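Local coordinates for Sts-2 protein (Mus musculus, PDB 3D4I) that carries an acid-dependent phosphatase activity in this 2H-phosphatase domain and, as a whole protein, probably counters CBL-mediated down-regulation of receptor tyrosine kinases, at residues P65-C70 with C100-K105; Q23-S28 with L45-S50; R158-R163 with M183-N188. All coordinates share one frame; numbering follows the deposited sequence.

Interaction 1 of 3, residues P65-C70 with C100-K105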
loop_
_atom_site.group_PDB
_atom_site.type_symbol
_atom_site.label_atom_id
_atom_site.label_comp_id
_atom_site.label_asym_id
_atom_site.label_seq_id
_atom_site.Cartn_x
_atom_site.Cartn_y
_atom_site.Cartn_z
ATOM N N PRO A 65 -15.615 10.085 -3.893
ATOM C CA PRO A 65 -14.536 9.987 -2.909
ATOM C C PRO A 65 -13.140 9.770 -3.524
ATOM O O PRO A 65 -13.030 9.193 -4.621
ATOM C CB PRO A 65 -14.975 8.812 -2.036
ATOM C CG PRO A 65 -15.747 7.923 -3.013
ATOM C CD PRO A 65 -16.482 8.888 -3.900
ATOM N N PRO A 66 -12.085 10.242 -2.835
ATOM C CA PRO A 66 -10.726 10.058 -3.302
ATOM C C PRO A 66 -10.183 8.669 -3.021
ATOM O O PRO A 66 -10.790 7.884 -2.284
ATOM C CB PRO A 66 -9.949 11.085 -2.481
ATOM C CG PRO A 66 -10.670 11.115 -1.173
ATOM C CD PRO A 66 -12.118 11.029 -1.580
ATOM N N LEU A 67 -9.030 8.369 -3.602
ATOM C CA LEU A 67 -8.314 7.162 -3.245
ATOM C C LEU A 67 -7.854 7.303 -1.800
ATOM O O LEU A 67 -7.514 8.387 -1.370
ATOM C CB LEU A 67 -7.065 7.039 -4.117
ATOM C CG LEU A 67 -7.297 6.702 -5.588
ATOM C CD1 LEU A 67 -5.947 6.633 -6.300
ATOM C CD2 LEU A 67 -8.040 5.418 -5.690
ATOM N N SER A 68 -7.831 6.208 -1.070
ATOM C CA SER A 68 -7.145 6.157 0.232
ATOM C C SER A 68 -5.653 6.175 0.011
ATOM O O SER A 68 -5.184 6.025 -1.133
ATOM C CB SER A 68 -7.525 4.874 0.954
ATOM O OG SER A 68 -7.039 3.751 0.209
ATOM N N SER A 69 -4.885 6.339 1.089
ATOM C CA SER A 69 -3.426 6.208 1.002
ATOM C C SER A 69 -3.013 4.848 0.406
ATOM O O SER A 69 -2.082 4.760 -0.400
ATOM C CB SER A 69 -2.823 6.369 2.399
ATOM O OG SER A 69 -3.124 7.682 2.883
ATOM N N CYS A 70 -3.725 3.796 0.792
ATOM C CA CYS A 70 -3.447 2.451 0.265
ATOM C C CYS A 70 -3.795 2.371 -1.243
ATOM O O CYS A 70 -3.049 1.775 -2.014
ATOM C CB CYS A 70 -4.237 1.411 1.051
ATOM S SG CYS A 70 -3.871 -0.296 0.585
ATOM N N CYS A 100 -10.810 7.364 -10.228
ATOM C CA CYS A 100 -10.285 6.903 -11.509
ATOM C C CYS A 100 -9.258 7.845 -12.087
ATOM O O CYS A 100 -8.187 7.407 -12.492
ATOM C CB CYS A 100 -11.412 6.659 -12.528
ATOM S SG CYS A 100 -12.606 5.445 -11.995
ATOM N N VAL A 101 -9.559 9.144 -12.129
ATOM C CA VAL A 101 -8.539 10.122 -12.573
ATOM C C VAL A 101 -7.258 10.076 -11.685
ATOM O O VAL A 101 -6.129 10.186 -12.205
ATOM C CB VAL A 101 -9.103 11.586 -12.723
ATOM C CG1 VAL A 101 -8.036 12.523 -13.226
ATOM C CG2 VAL A 101 -10.271 11.644 -13.701
ATOM N N GLN A 102 -7.422 9.878 -10.372
ATOM C CA GLN A 102 -6.248 9.763 -9.482
ATOM C C GLN A 102 -5.399 8.518 -9.779
ATOM O O GLN A 102 -4.157 8.573 -9.833
ATOM C CB GLN A 102 -6.661 9.785 -8.007
ATOM C CG GLN A 102 -7.096 11.183 -7.509
ATOM C CD GLN A 102 -7.615 11.145 -6.086
ATOM O OE1 GLN A 102 -8.340 10.215 -5.681
ATOM N NE2 GLN A 102 -7.270 12.182 -5.316
ATOM N N THR A 103 -6.079 7.408 -9.946
ATOM C CA THR A 103 -5.416 6.136 -10.300
ATOM C C THR A 103 -4.622 6.352 -11.595
ATOM O O THR A 103 -3.447 5.970 -11.675
ATOM C CB THR A 103 -6.429 4.973 -10.439
ATOM O OG1 THR A 103 -7.169 4.791 -9.232
ATOM C CG2 THR A 103 -5.700 3.629 -10.758
ATOM N N ALA A 104 -5.254 6.982 -12.600
ATOM C CA ALA A 104 -4.579 7.261 -13.865
ATOM C C ALA A 104 -3.316 8.102 -13.666
ATOM O O ALA A 104 -2.263 7.767 -14.201
ATOM C CB ALA A 104 -5.533 7.946 -14.869
ATOM N N LYS A 105 -3.425 9.195 -12.904
ATOM C CA LYS A 105 -2.278 10.069 -12.636
ATOM C C LYS A 105 -1.128 9.299 -11.977
ATOM O O LYS A 105 0.013 9.415 -12.392
ATOM C CB LYS A 105 -2.706 11.268 -11.762
ATOM C CG LYS A 105 -1.548 12.209 -11.298
ATOM C CD LYS A 105 -2.074 13.248 -10.263
ATOM C CE LYS A 105 -1.085 14.357 -9.931
ATOM N NZ LYS A 105 -1.648 15.190 -8.814
#
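Leu67 and Gln102 run antiparallel, side by side: Gln102 reaches the loop backbone, while Leu67 lies against the glutamine's CB and Thr103. Gln102 lies extended from the helix, with CG beside its own N (chi1 -73°), and this carries OE1 to 2.9 Å from Leu67 N. The bond is nearly straight (167° at the hydrogen), with the donor tilted slightly out of the amide's carbonyl plane. The same OE1 rests 3.4 Å from Pro66 CA, so the oxygen sits against the extended backbone at Pro66-Leu67, which should favour this rotation of the amide. In return, Leu67 sends CD1 back along the glutamine stem, 3.7 Å from Gln102 CB. Its two methyls straddle the Thr103 hydroxyl, CD1 and CD2 each 3.7 Å from Thr103 OG1. That hydroxyl is already engaged, bonded to Arg99 O and to Gly18 N. Next along the chain, Ser68 is the N-cap of helix 69-85, its OG bonded to Gly71 N and Glu19. The contact thus ties the loop leading into helix 69-85 to helix 98-111 beside His17 and Gly18, part of the RHG signature of the histidine phosphatase fold.

Interaction 2 of 3, residues Q23-S28 with L45-S50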
loop_
_atom_site.group_PDB
_atom_site.type_symbol
_atom_site.label_atom_id
_atom_site.label_comp_id
_atom_site.label_asym_id
_atom_site.label_seq_id
_atom_site.Cartn_x
_atom_site.Cartn_y
_atom_site.Cartn_z
ATOM N N GLN A 23 -14.566 2.823 1.049
ATOM C CA GLN A 23 -14.646 1.347 1.141
ATOM C C GLN A 23 -14.187 0.928 2.539
ATOM O O GLN A 23 -14.686 -0.058 3.121
ATOM C CB GLN A 23 -13.695 0.625 0.151
ATOM C CG GLN A 23 -14.034 -0.855 0.012
ATOM C CD GLN A 23 -13.012 -1.657 -0.763
ATOM O OE1 GLN A 23 -12.490 -1.217 -1.788
ATOM N NE2 GLN A 23 -12.743 -2.866 -0.287
ATOM N N VAL A 24 -13.197 1.652 3.061
ATOM C CA VAL A 24 -12.633 1.335 4.362
ATOM C C VAL A 24 -13.430 1.999 5.500
ATOM O O VAL A 24 -13.742 1.368 6.504
ATOM C CB VAL A 24 -11.124 1.742 4.442
ATOM C CG1 VAL A 24 -10.549 1.517 5.867
ATOM C CG2 VAL A 24 -10.322 0.882 3.514
ATOM N N PHE A 25 -13.707 3.284 5.348
ATOM C CA PHE A 25 -14.216 4.071 6.457
ATOM C C PHE A 25 -15.731 4.179 6.458
ATOM O O PHE A 25 -16.331 4.672 7.430
ATOM C CB PHE A 25 -13.514 5.424 6.507
ATOM C CG PHE A 25 -12.033 5.289 6.797
ATOM C CD1 PHE A 25 -11.603 4.957 8.083
ATOM C CD2 PHE A 25 -11.102 5.383 5.776
ATOM C CE1 PHE A 25 -10.259 4.786 8.375
ATOM C CE2 PHE A 25 -9.727 5.219 6.049
ATOM C CZ PHE A 25 -9.315 4.904 7.364
ATOM N N GLY A 26 -16.345 3.697 5.388
ATOM C CA GLY A 26 -17.812 3.599 5.319
ATOM C C GLY A 26 -18.503 4.859 4.835
ATOM O O GLY A 26 -17.852 5.830 4.428
ATOM N N LYS A 27 -19.843 4.841 4.849
ATOM C CA LYS A 27 -20.607 5.935 4.248
ATOM C C LYS A 27 -20.429 7.296 4.969
ATOM O O LYS A 27 -20.566 8.337 4.340
ATOM C CB LYS A 27 -22.108 5.559 4.034
ATOM C CG LYS A 27 -22.863 5.003 5.245
ATOM C CD LYS A 27 -24.276 4.458 4.815
ATOM C CE LYS A 27 -25.156 3.955 5.998
ATOM N NZ LYS A 27 -26.588 3.509 5.543
ATOM N N SER A 28 -20.061 7.254 6.247
ATOM C CA SER A 28 -19.779 8.445 7.066
ATOM C C SER A 28 -18.355 9.000 6.951
ATOM O O SER A 28 -17.992 9.882 7.711
ATOM C CB SER A 28 -20.083 8.160 8.533
ATOM O OG SER A 28 -19.077 7.388 9.174
ATOM N N LEU A 45 -4.293 7.409 9.015
ATOM C CA LEU A 45 -3.289 7.653 7.998
ATOM C C LEU A 45 -3.736 7.178 6.629
ATOM O O LEU A 45 -3.118 7.542 5.631
ATOM C CB LEU A 45 -1.933 7.028 8.354
ATOM C CG LEU A 45 -1.319 7.437 9.700
ATOM C CD1 LEU A 45 0.051 6.825 9.809
ATOM C CD2 LEU A 45 -1.192 8.976 9.796
ATOM N N ASN A 46 -4.805 6.391 6.561
ATOM C CA ASN A 46 -5.279 5.942 5.239
ATOM C C ASN A 46 -6.168 6.963 4.538
ATOM O O ASN A 46 -6.519 6.759 3.376
ATOM C CB ASN A 46 -5.981 4.586 5.334
ATOM C CG ASN A 46 -5.992 3.819 4.016
ATOM O OD1 ASN A 46 -5.034 3.843 3.259
ATOM N ND2 ASN A 46 -7.092 3.097 3.762
ATOM N N PHE A 47 -6.564 8.037 5.240
ATOM C CA PHE A 47 -7.101 9.230 4.560
ATOM C C PHE A 47 -5.940 9.915 3.875
ATOM O O PHE A 47 -4.846 9.934 4.437
ATOM C CB PHE A 47 -7.780 10.210 5.540
ATOM C CG PHE A 47 -9.122 9.745 6.044
ATOM C CD1 PHE A 47 -9.214 8.798 7.056
ATOM C CD2 PHE A 47 -10.298 10.264 5.513
ATOM C CE1 PHE A 47 -10.491 8.377 7.566
ATOM C CE2 PHE A 47 -11.540 9.840 5.978
ATOM C CZ PHE A 47 -11.643 8.918 7.018
ATOM N N PRO A 48 -6.151 10.448 2.643
ATOM C CA PRO A 48 -5.023 11.070 1.934
ATOM C C PRO A 48 -4.554 12.379 2.584
ATOM O O PRO A 48 -5.303 13.004 3.335
ATOM C CB PRO A 48 -5.583 11.326 0.515
ATOM C CG PRO A 48 -7.120 11.367 0.704
ATOM C CD PRO A 48 -7.407 10.476 1.868
ATOM N N ARG A 49 -3.328 12.783 2.275
ATOM C CA ARG A 49 -2.721 13.993 2.842
ATOM C C ARG A 49 -3.568 15.224 2.592
ATOM O O ARG A 49 -3.664 16.103 3.440
ATOM C CB ARG A 49 -1.287 14.181 2.294
ATOM C CG ARG A 49 -0.168 13.958 3.325
ATOM C CD ARG A 49 1.199 13.839 2.625
ATOM N NE ARG A 49 2.290 14.542 3.305
ATOM C CZ ARG A 49 3.493 14.752 2.756
ATOM N NH1 ARG A 49 3.755 14.309 1.525
ATOM N NH2 ARG A 49 4.442 15.415 3.423
ATOM N N SER A 50 -4.209 15.275 1.428
ATOM C CA SER A 50 -5.040 16.414 1.055
ATOM C C SER A 50 -6.146 15.998 0.100
ATOM O O SER A 50 -6.090 14.914 -0.491
ATOM C CB SER A 50 -4.186 17.507 0.394
ATOM O OG SER A 50 -3.764 17.093 -0.895
#
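Phe25 and Phe47 form the dense half of this contact. The Phe47 ring brings its CE1 corner over the centre of the Phe25 ring, 3.3 Å above that plane, and the atom lies 3.5 Å from both CG and CD2 of Phe25. The pair is oblique, with planes at 31° and centroids 4.3 Å apart: CE1 comes lowest, CZ and CD1 stay in touch, and the far side of the Phe47 ring lifts away. Phe25 carries CG beside its backbone N (chi1 -64°), which swings the ring off the end of the short helix toward the loop. Its opposite face is covered from within the same helix by Val24 CG1, 3.7 Å above the plane, so the ring is sandwiched between an aromatic corner and a methyl group. At the rim of the ring, in its plane, Asn46 CB touches CE2 at 3.9 Å.

The other half is looser. Val24 lies across Asn46 and makes a single approach, Val24 CG2 to Asn46 ND2 at 3.9 Å, with apolar carbon against an amide nitrogen. Val24 and Phe25 both remain partly exposed, whereas Asn46 and Phe47 are buried. The Asn46 amide is held from elsewhere, OD1 by Cys70 N and ND2 by Glu19 OE1. Thr259 of the second subunit packs on Phe25 and Asn46, and Gly261 of that subunit on Val24.

Within the fold, helix 21-25, which follows strand 11-16 after a short loop, is met here by the loop that leads from helix 29-32 toward helix 69-85. Phe47 also packs on Trp29 and Gln32 of helix 29-32, so its ring packs on residues of both short helices.

Interaction 3 of 3, residues R158-R163 with M183-N188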
loop_
_atom_site.group_PDB
_atom_site.type_symbol
_atom_site.label_atom_id
_atom_site.label_comp_id
_atom_site.label_asym_id
_atom_site.label_seq_id
_atom_site.Cartn_x
_atom_site.Cartn_y
_atom_site.Cartn_z
ATOM N N ARG A 158 -12.689 15.268 -26.942
ATOM C CA ARG A 158 -14.122 15.344 -27.122
ATOM C C ARG A 158 -14.713 13.985 -26.819
ATOM O O ARG A 158 -14.657 13.095 -27.667
ATOM C CB ARG A 158 -14.464 15.771 -28.557
ATOM C CG ARG A 158 -13.961 17.156 -28.899
ATOM C CD ARG A 158 -15.066 18.173 -28.786
ATOM N NE ARG A 158 -15.204 18.894 -30.058
ATOM C CZ ARG A 158 -15.940 18.472 -31.087
ATOM N NH1 ARG A 158 -16.627 17.334 -31.011
ATOM N NH2 ARG A 158 -15.994 19.191 -32.197
ATOM N N PRO A 159 -15.295 13.827 -25.609
ATOM C CA PRO A 159 -15.705 12.503 -25.152
ATOM C C PRO A 159 -16.812 11.942 -26.016
ATOM O O PRO A 159 -17.595 12.716 -26.597
ATOM C CB PRO A 159 -16.204 12.754 -23.714
ATOM C CG PRO A 159 -16.599 14.198 -23.685
ATOM C CD PRO A 159 -15.627 14.880 -24.627
ATOM N N ALA A 160 -16.855 10.614 -26.126
ATOM C CA ALA A 160 -17.939 9.907 -26.813
ATOM C C ALA A 160 -19.283 10.164 -26.154
ATOM O O ALA A 160 -20.307 10.247 -26.831
ATOM C CB ALA A 160 -17.660 8.415 -26.853
ATOM N N LEU A 161 -19.276 10.260 -24.822
ATOM C CA LEU A 161 -20.464 10.645 -24.085
ATOM C C LEU A 161 -20.122 11.777 -23.116
ATOM O O LEU A 161 -19.390 11.566 -22.142
ATOM C CB LEU A 161 -21.075 9.440 -23.345
ATOM C CG LEU A 161 -22.386 9.680 -22.577
ATOM C CD1 LEU A 161 -23.590 9.797 -23.506
ATOM C CD2 LEU A 161 -22.598 8.562 -21.561
ATOM N N PRO A 162 -20.643 12.991 -23.390
ATOM C CA PRO A 162 -20.488 14.117 -22.476
ATOM C C PRO A 162 -21.097 13.822 -21.106
ATOM O O PRO A 162 -22.077 13.087 -21.016
ATOM C CB PRO A 162 -21.257 15.241 -23.176
ATOM C CG PRO A 162 -21.288 14.848 -24.635
ATOM C CD PRO A 162 -21.393 13.357 -24.608
ATOM N N ARG A 163 -20.522 14.386 -20.048
ATOM C CA ARG A 163 -20.979 14.062 -18.694
ATOM C C ARG A 163 -22.462 14.343 -18.460
ATOM O O ARG A 163 -23.141 13.533 -17.841
ATOM C CB ARG A 163 -20.088 14.667 -17.585
ATOM C CG ARG A 163 -19.935 16.200 -17.520
ATOM C CD ARG A 163 -18.520 16.655 -17.905
ATOM N NE ARG A 163 -17.470 16.248 -16.961
ATOM C CZ ARG A 163 -16.219 15.898 -17.290
ATOM N NH1 ARG A 163 -15.807 15.868 -18.561
ATOM N NH2 ARG A 163 -15.368 15.558 -16.327
ATOM N N MET A 183 -16.021 2.694 -26.436
ATOM C CA MET A 183 -14.882 1.867 -26.812
ATOM C C MET A 183 -14.667 1.918 -28.327
ATOM O O MET A 183 -13.527 1.984 -28.782
ATOM C CB MET A 183 -15.058 0.424 -26.345
ATOM C CG MET A 183 -14.867 0.225 -24.802
ATOM S SD MET A 183 -13.427 1.100 -24.112
ATOM C CE MET A 183 -12.055 0.191 -24.790
ATOM N N GLY A 184 -15.762 1.895 -29.091
ATOM C CA GLY A 184 -15.697 2.140 -30.542
ATOM C C GLY A 184 -14.950 3.405 -30.914
ATOM O O GLY A 184 -14.068 3.382 -31.786
ATOM N N GLN A 185 -15.304 4.524 -30.275
ATOM C CA GLN A 185 -14.635 5.806 -30.531
ATOM C C GLN A 185 -13.177 5.791 -30.073
ATOM O O GLN A 185 -12.299 6.318 -30.754
ATOM C CB GLN A 185 -15.402 6.971 -29.894
ATOM C CG GLN A 185 -14.632 8.291 -29.844
ATOM C CD GLN A 185 -15.519 9.516 -29.538
ATOM O OE1 GLN A 185 -16.600 9.675 -30.111
ATOM N NE2 GLN A 185 -15.040 10.390 -28.645
ATOM N N ILE A 186 -12.920 5.172 -28.927
ATOM C CA ILE A 186 -11.564 5.077 -28.402
ATOM C C ILE A 186 -10.655 4.341 -29.392
ATOM O O ILE A 186 -9.561 4.818 -29.698
ATOM C CB ILE A 186 -11.541 4.418 -26.982
ATOM C CG1 ILE A 186 -12.182 5.368 -25.960
ATOM C CG2 ILE A 186 -10.124 4.074 -26.555
ATOM C CD1 ILE A 186 -12.359 4.774 -24.575
ATOM N N ILE A 187 -11.123 3.213 -29.914
ATOM C CA ILE A 187 -10.327 2.425 -30.863
ATOM C C ILE A 187 -10.011 3.213 -32.145
ATOM O O ILE A 187 -8.903 3.122 -32.686
ATOM C CB ILE A 187 -11.001 1.055 -31.181
ATOM C CG1 ILE A 187 -11.061 0.196 -29.924
ATOM C CG2 ILE A 187 -10.269 0.300 -32.300
ATOM C CD1 ILE A 187 -9.829 0.218 -29.106
ATOM N N ASN A 188 -10.979 4.001 -32.602
ATOM C CA ASN A 188 -10.787 4.874 -33.769
ATOM C C ASN A 188 -10.100 6.223 -33.477
ATOM O O ASN A 188 -9.966 7.057 -34.372
ATOM C CB ASN A 188 -12.116 5.088 -34.487
ATOM C CG ASN A 188 -12.625 3.830 -35.166
ATOM O OD1 ASN A 188 -12.829 2.791 -34.531
ATOM N ND2 ASN A 188 -12.840 3.923 -36.479
#
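Arg158 O receives the Gln185 side chain, with NE2 2.9 Å away, but the bond is weak because it is bent to 124° at the hydrogen. Gln185 reaches this carbonyl by leaving the helix with CG anti to its backbone N (chi1 167°) and running on extended, which lays the amide alongside the loop backbone. Ala160 covers one face of that amide: its CB sits almost directly above CD, 3.6 Å away, and is 3.7 Å from OE1. Helix 172-187 belongs to the alpha/beta fold of the histidine phosphatases; Met183 and Ile186 pack on Ile199 of strand 196-201, while Gln185 meets the loop at the surface. Ala160 N stands 3.1 Å from Gln185 NE2, yet both are donors and do not bond each other. The Ala160 N-H is instead taken by Glu122 OE1, and the carboxylate's other oxygen, OE2, accepts Leu161 N. Glu122 thereby fixes the backbone on which the glutamine amide rests. The Ala160 methyl also touches Ser182, about one turn earlier than its contact with the Gln185 stem, where its CB lies 4.1 Å from Gln185 CB.

How the interactions relate
From the N terminus, interaction 2 closes first, bending the chain from helix 21-25 through helix 29-32 back to the loop at 45-50. Interaction 1 then closes the span containing helix 69-85 and strand 89-94, and interaction 3 closes a later loop onto the end of helix 172-187. The three follow in series; none nests in or crosses another. Interactions 1 and 2 are nevertheless joined in space by a probable hydrogen bond from Ser69 to Leu45, which ties the start of helix 69-85 to the 45-50 loop, and both touch the second subunit. Interaction 3 lies apart, its centre about 32 Å from that of interaction 2, on the opposite side of the chain's centre.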